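Local coordinates for protein purine nucleoside phosphorylase (Thermus thermophilus, PDB 6TK9) that probably catalyses the reversible phosphorolysis of purine nucleosides such as inosine and guanosine, giving the free base and ribose 1-phosphate, at residues A[111-116]-A[205-210]; A[183-188]-A[212-217]. One frame throughout, in Å; residues are numbered along the deposited sequence.

Interaction 1 of 2, residues A[111-116]-A[205-210]; sequences SAAGGL and ADAIGM. With PO4 (phosphate ion), chain G.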
# COMPACT_ATOMS: atom_id res chain seq x y z
N SER A 111 24.48 -15.68 2.01
CA SER A 111 24.27 -14.81 3.19
C SER A 111 23.37 -15.54 4.19
O SER A 111 22.60 -16.43 3.77
CB SER A 111 23.67 -13.48 2.79
OG SER A 111 22.55 -13.68 1.92
N ALA A 112 23.45 -15.18 5.46
CA ALA A 112 22.36 -15.38 6.44
C ALA A 112 21.38 -14.21 6.31
O ALA A 112 21.86 -13.07 6.14
CB ALA A 112 22.92 -15.49 7.84
N ALA A 113 20.08 -14.48 6.34
CA ALA A 113 19.02 -13.47 6.15
C ALA A 113 17.86 -13.80 7.07
O ALA A 113 17.64 -15.01 7.29
CB ALA A 113 18.54 -13.45 4.73
N GLY A 114 17.14 -12.77 7.52
CA GLY A 114 15.78 -12.88 8.09
C GLY A 114 14.73 -13.13 7.02
O GLY A 114 14.86 -12.54 5.90
N GLY A 115 13.74 -13.97 7.33
CA GLY A 115 12.51 -14.12 6.52
C GLY A 115 11.50 -13.02 6.83
O GLY A 115 11.11 -12.90 8.00
N LEU A 116 11.08 -12.23 5.84
CA LEU A 116 9.98 -11.24 5.99
C LEU A 116 8.67 -11.91 5.61
O LEU A 116 7.70 -11.77 6.38
CB LEU A 116 10.22 -10.01 5.10
CG LEU A 116 11.46 -9.21 5.44
CD1 LEU A 116 11.81 -8.28 4.29
CD2 LEU A 116 11.27 -8.43 6.74
N ALA A 205 9.76 -6.75 -0.11
CA ALA A 205 10.91 -7.57 0.35
C ALA A 205 10.38 -8.87 0.95
O ALA A 205 9.33 -8.82 1.64
CB ALA A 205 11.75 -6.81 1.35
N ASP A 206 11.08 -9.98 0.69
CA ASP A 206 10.79 -11.33 1.23
C ASP A 206 11.86 -11.72 2.26
O ASP A 206 11.53 -12.49 3.20
CB ASP A 206 10.67 -12.32 0.07
CG ASP A 206 9.54 -12.00 -0.88
OD1 ASP A 206 8.36 -12.05 -0.42
OD2 ASP A 206 9.83 -11.71 -2.07
N ALA A 207 13.09 -11.20 2.13
CA ALA A 207 14.19 -11.42 3.09
C ALA A 207 14.91 -10.10 3.39
O ALA A 207 14.95 -9.22 2.50
CB ALA A 207 15.16 -12.44 2.56
N ILE A 208 15.47 -10.00 4.59
CA ILE A 208 16.21 -8.81 5.08
C ILE A 208 17.58 -9.29 5.54
O ILE A 208 17.64 -10.27 6.29
CB ILE A 208 15.47 -8.10 6.24
CG1 ILE A 208 16.19 -6.81 6.63
CG2 ILE A 208 15.30 -9.02 7.44
CD1 ILE A 208 15.71 -6.20 7.93
N GLY A 209 18.65 -8.61 5.09
CA GLY A 209 20.01 -8.80 5.62
C GLY A 209 20.88 -7.59 5.32
O GLY A 209 20.37 -6.62 4.73
N MET A 210 22.15 -7.68 5.65
CA MET A 210 23.05 -6.50 5.70
C MET A 210 24.21 -6.64 4.71
O MET A 210 25.21 -5.98 4.94
CB MET A 210 23.56 -6.37 7.13
CG MET A 210 22.45 -6.30 8.15
SD MET A 210 23.12 -6.11 9.80
CE MET A 210 21.62 -5.98 10.76
P PO4 G . 25.95 -12.13 5.86
O1 PO4 G . 27.36 -11.60 5.58
O2 PO4 G . 25.55 -11.81 7.30
O3 PO4 G . 25.88 -13.63 5.66
O4 PO4 G . 24.99 -11.47 4.87
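G114 and I208 form an antiparallel hydrogen-bonded pair where the end of strand 106-115 meets the short strand 207-209. The N of G114 donates to the O of I208 at 2.8 Å, and the N of I208 returns a bond to the O of G114 at 2.9 Å. G114 has no side chain; a CB on it would run into CG2 of I208, which packs on the glycine CA at 3.9 Å. On the opposite face of the sheet, CB of A113 and CB of A207 meet.

L116 extends the contact past the strand end. Its N binds the O of D206 at 2.7 Å, with the donor above the carbonyl plane. Its CB rests on the same O of D206 at 3.4 Å. CG lies anti to the carbonyl carbon of L116 (chi1 -63°) and is still near the O of D206. The chain then forks: CD1 packs closely against CB of A205 at 3.3 Å, and CD2 meets CG2 of I208 at 4.1 Å, the L116 and I208 side chains crossing at about a right angle. An alanine in place of L116 would probably open a gap beside A205 and I208 and leave the backbone bond to D206 with less apolar cover.

At the other end, the N of A112 donates to O3 of a bound phosphate at 2.9 Å. S211, S29, H82 and R80 also bind this ion, consistent with the phosphate site of the enzyme. Helix 194-202 packs on L116 and I208 through L197. D206 turns its carboxylate to N117 and to the N of V182. Strand 225-235 bonds to strand 106-115, and strand 179-185 lies next to 207-209.

Interaction 2 of 2, residues A[183-188]-A[212-217]; sequences YAWFMG and TVPEVI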
# COMPACT_ATOMS: atom_id res chain seq x y z
N TYR A 183 15.47 -9.75 -1.98
CA TYR A 183 16.42 -9.48 -0.86
C TYR A 183 16.53 -7.97 -0.63
O TYR A 183 16.93 -7.29 -1.57
CB TYR A 183 17.80 -10.08 -1.14
CG TYR A 183 18.82 -9.90 -0.04
CD1 TYR A 183 19.62 -8.78 0.01
CD2 TYR A 183 19.03 -10.87 0.92
CE1 TYR A 183 20.59 -8.62 0.98
CE2 TYR A 183 20.00 -10.73 1.91
CZ TYR A 183 20.78 -9.59 1.94
OH TYR A 183 21.73 -9.40 2.92
N ALA A 184 16.23 -7.50 0.58
CA ALA A 184 16.41 -6.09 1.02
C ALA A 184 17.70 -5.93 1.83
O ALA A 184 17.84 -6.57 2.94
CB ALA A 184 15.21 -5.64 1.82
N TRP A 185 18.60 -5.10 1.33
CA TRP A 185 19.82 -4.60 2.01
C TRP A 185 19.45 -3.54 3.05
O TRP A 185 19.19 -2.42 2.67
CB TRP A 185 20.82 -4.04 0.98
CG TRP A 185 22.10 -3.51 1.54
CD1 TRP A 185 22.65 -3.79 2.75
CD2 TRP A 185 23.04 -2.67 0.86
NE1 TRP A 185 23.85 -3.15 2.89
CE2 TRP A 185 24.12 -2.45 1.75
CE3 TRP A 185 23.07 -2.05 -0.39
CZ2 TRP A 185 25.20 -1.64 1.43
CZ3 TRP A 185 24.13 -1.24 -0.71
CH2 TRP A 185 25.18 -1.05 0.19
N PHE A 186 19.39 -3.92 4.32
CA PHE A 186 19.21 -3.03 5.50
C PHE A 186 20.60 -2.74 6.04
O PHE A 186 21.37 -3.69 6.18
CB PHE A 186 18.34 -3.72 6.55
CG PHE A 186 18.01 -2.88 7.75
CD1 PHE A 186 17.07 -1.86 7.67
CD2 PHE A 186 18.63 -3.11 8.97
CE1 PHE A 186 16.75 -1.10 8.78
CE2 PHE A 186 18.31 -2.33 10.08
CZ PHE A 186 17.36 -1.33 9.99
N MET A 187 20.93 -1.47 6.32
CA MET A 187 22.34 -1.07 6.53
C MET A 187 22.87 -1.70 7.82
O MET A 187 24.05 -2.06 7.85
CB MET A 187 22.50 0.45 6.60
CG MET A 187 21.86 1.09 7.80
SD MET A 187 22.03 2.86 7.65
CE MET A 187 23.81 3.03 7.75
N GLY A 188 22.03 -1.82 8.85
CA GLY A 188 22.46 -2.32 10.17
C GLY A 188 23.50 -1.39 10.79
O GLY A 188 23.63 -0.24 10.34
N THR A 212 25.50 -8.24 0.27
CA THR A 212 25.16 -8.90 -1.04
C THR A 212 24.83 -7.89 -2.14
O THR A 212 25.34 -8.04 -3.26
CB THR A 212 23.95 -9.82 -0.93
OG1 THR A 212 24.21 -10.72 0.15
CG2 THR A 212 23.66 -10.59 -2.20
N VAL A 213 23.94 -6.94 -1.86
CA VAL A 213 23.44 -5.98 -2.89
C VAL A 213 24.63 -5.22 -3.49
O VAL A 213 24.73 -5.12 -4.70
CB VAL A 213 22.33 -5.08 -2.33
CG1 VAL A 213 21.99 -3.92 -3.24
CG2 VAL A 213 21.09 -5.91 -2.03
N PRO A 214 25.59 -4.68 -2.71
CA PRO A 214 26.70 -3.95 -3.32
C PRO A 214 27.49 -4.88 -4.25
O PRO A 214 27.88 -4.45 -5.31
CB PRO A 214 27.53 -3.40 -2.15
CG PRO A 214 26.97 -4.04 -0.88
CD PRO A 214 25.65 -4.68 -1.23
N GLU A 215 27.69 -6.13 -3.82
CA GLU A 215 28.36 -7.20 -4.60
C GLU A 215 27.56 -7.40 -5.90
O GLU A 215 28.19 -7.35 -6.99
CB GLU A 215 28.51 -8.48 -3.76
CG GLU A 215 29.52 -8.32 -2.62
CD GLU A 215 29.19 -9.01 -1.31
OE1 GLU A 215 29.33 -10.24 -1.25
OE2 GLU A 215 28.81 -8.32 -0.34
N VAL A 216 26.24 -7.58 -5.80
CA VAL A 216 25.39 -7.81 -7.01
C VAL A 216 25.56 -6.65 -8.00
O VAL A 216 25.73 -6.94 -9.17
CB VAL A 216 23.92 -7.99 -6.65
CG1 VAL A 216 23.10 -8.10 -7.93
CG2 VAL A 216 23.70 -9.20 -5.75
N ILE A 217 25.52 -5.40 -7.54
CA ILE A 217 25.63 -4.19 -8.41
C ILE A 217 27.04 -4.13 -9.02
O ILE A 217 27.16 -3.92 -10.25
CB ILE A 217 25.29 -2.90 -7.63
CG1 ILE A 217 23.83 -2.89 -7.18
CG2 ILE A 217 25.62 -1.67 -8.46
CD1 ILE A 217 23.49 -1.82 -6.17
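Y183 and W185 pack on V213 and P214 in a buried, largely apolar contact between strand 179-185 and the first turn of helix 213-222. Strand 179-185 belongs to the central mixed sheet, and helix 213-222 begins beside it. The axes of the short segments 183-185 and 213-217 come within 10.0 Å of each other at closest, at 104°. Y183 and W185 alternate along the strand, so both side chains face the helix, while A184 between them points away.

V213 reaches into the step between the two aromatics. Its CG2 lies 3.6 Å from CB of W185 and also meets CD1 of Y183 at 3.8 Å, at the ring edge. CG1 of V213 is anti to its own backbone N (chi1 168°), which brings it to CE3 of W185 at 3.6 Å.

P214 covers one face of the indole. Its CD stands 3.7 Å from the centroid of the W185 six-membered ring and 7° off the ring normal, a CH-pi contact. CG of P214 lies 3.6 Å from CH2 of W185, over the same face.

T212 holds the N-cap position, but its side chain makes no capping bond. CB of T212 lies 4.0 Å from CE1 of Y183. Its N has a weak bond to OE2 of E215 at 3.4 Å. OE1 of E215 forms a salt bridge with R80, which in turn binds the phosphate. The OH of Y183 bonds to the O of S211, and the Y183 ring meets that of H128.

No hydrogen bond links the two segments, so shape and apolar fit carry the contact. The C-H groups of P214 next to its ring nitrogen probably carry a slight positive charge. That would favour their place over the electron-rich indole face.

How the interactions relate
Interaction 1 contributes strand 207-209 and interaction 2 strand 179-185, parallel neighbours in one sheet; the centres of the contacts lie 10 Å apart. Two probable hydrogen bonds join them, from N of A184 to O of A207 and from N of F186 to O of G209, each 2.9 Å. The OH of Y183 also packs beside N of M210 at 3.3 Å. Chain order ties them too: strand 207-209 runs through S211 into helix 213-222. Both contacts border the bound phosphate. A112 of interaction 1 bonds it directly, and the side chain of Y183 lies about 4 Å from it, nearest atoms. Together they are consistent with one wall of the phosphorylase active site.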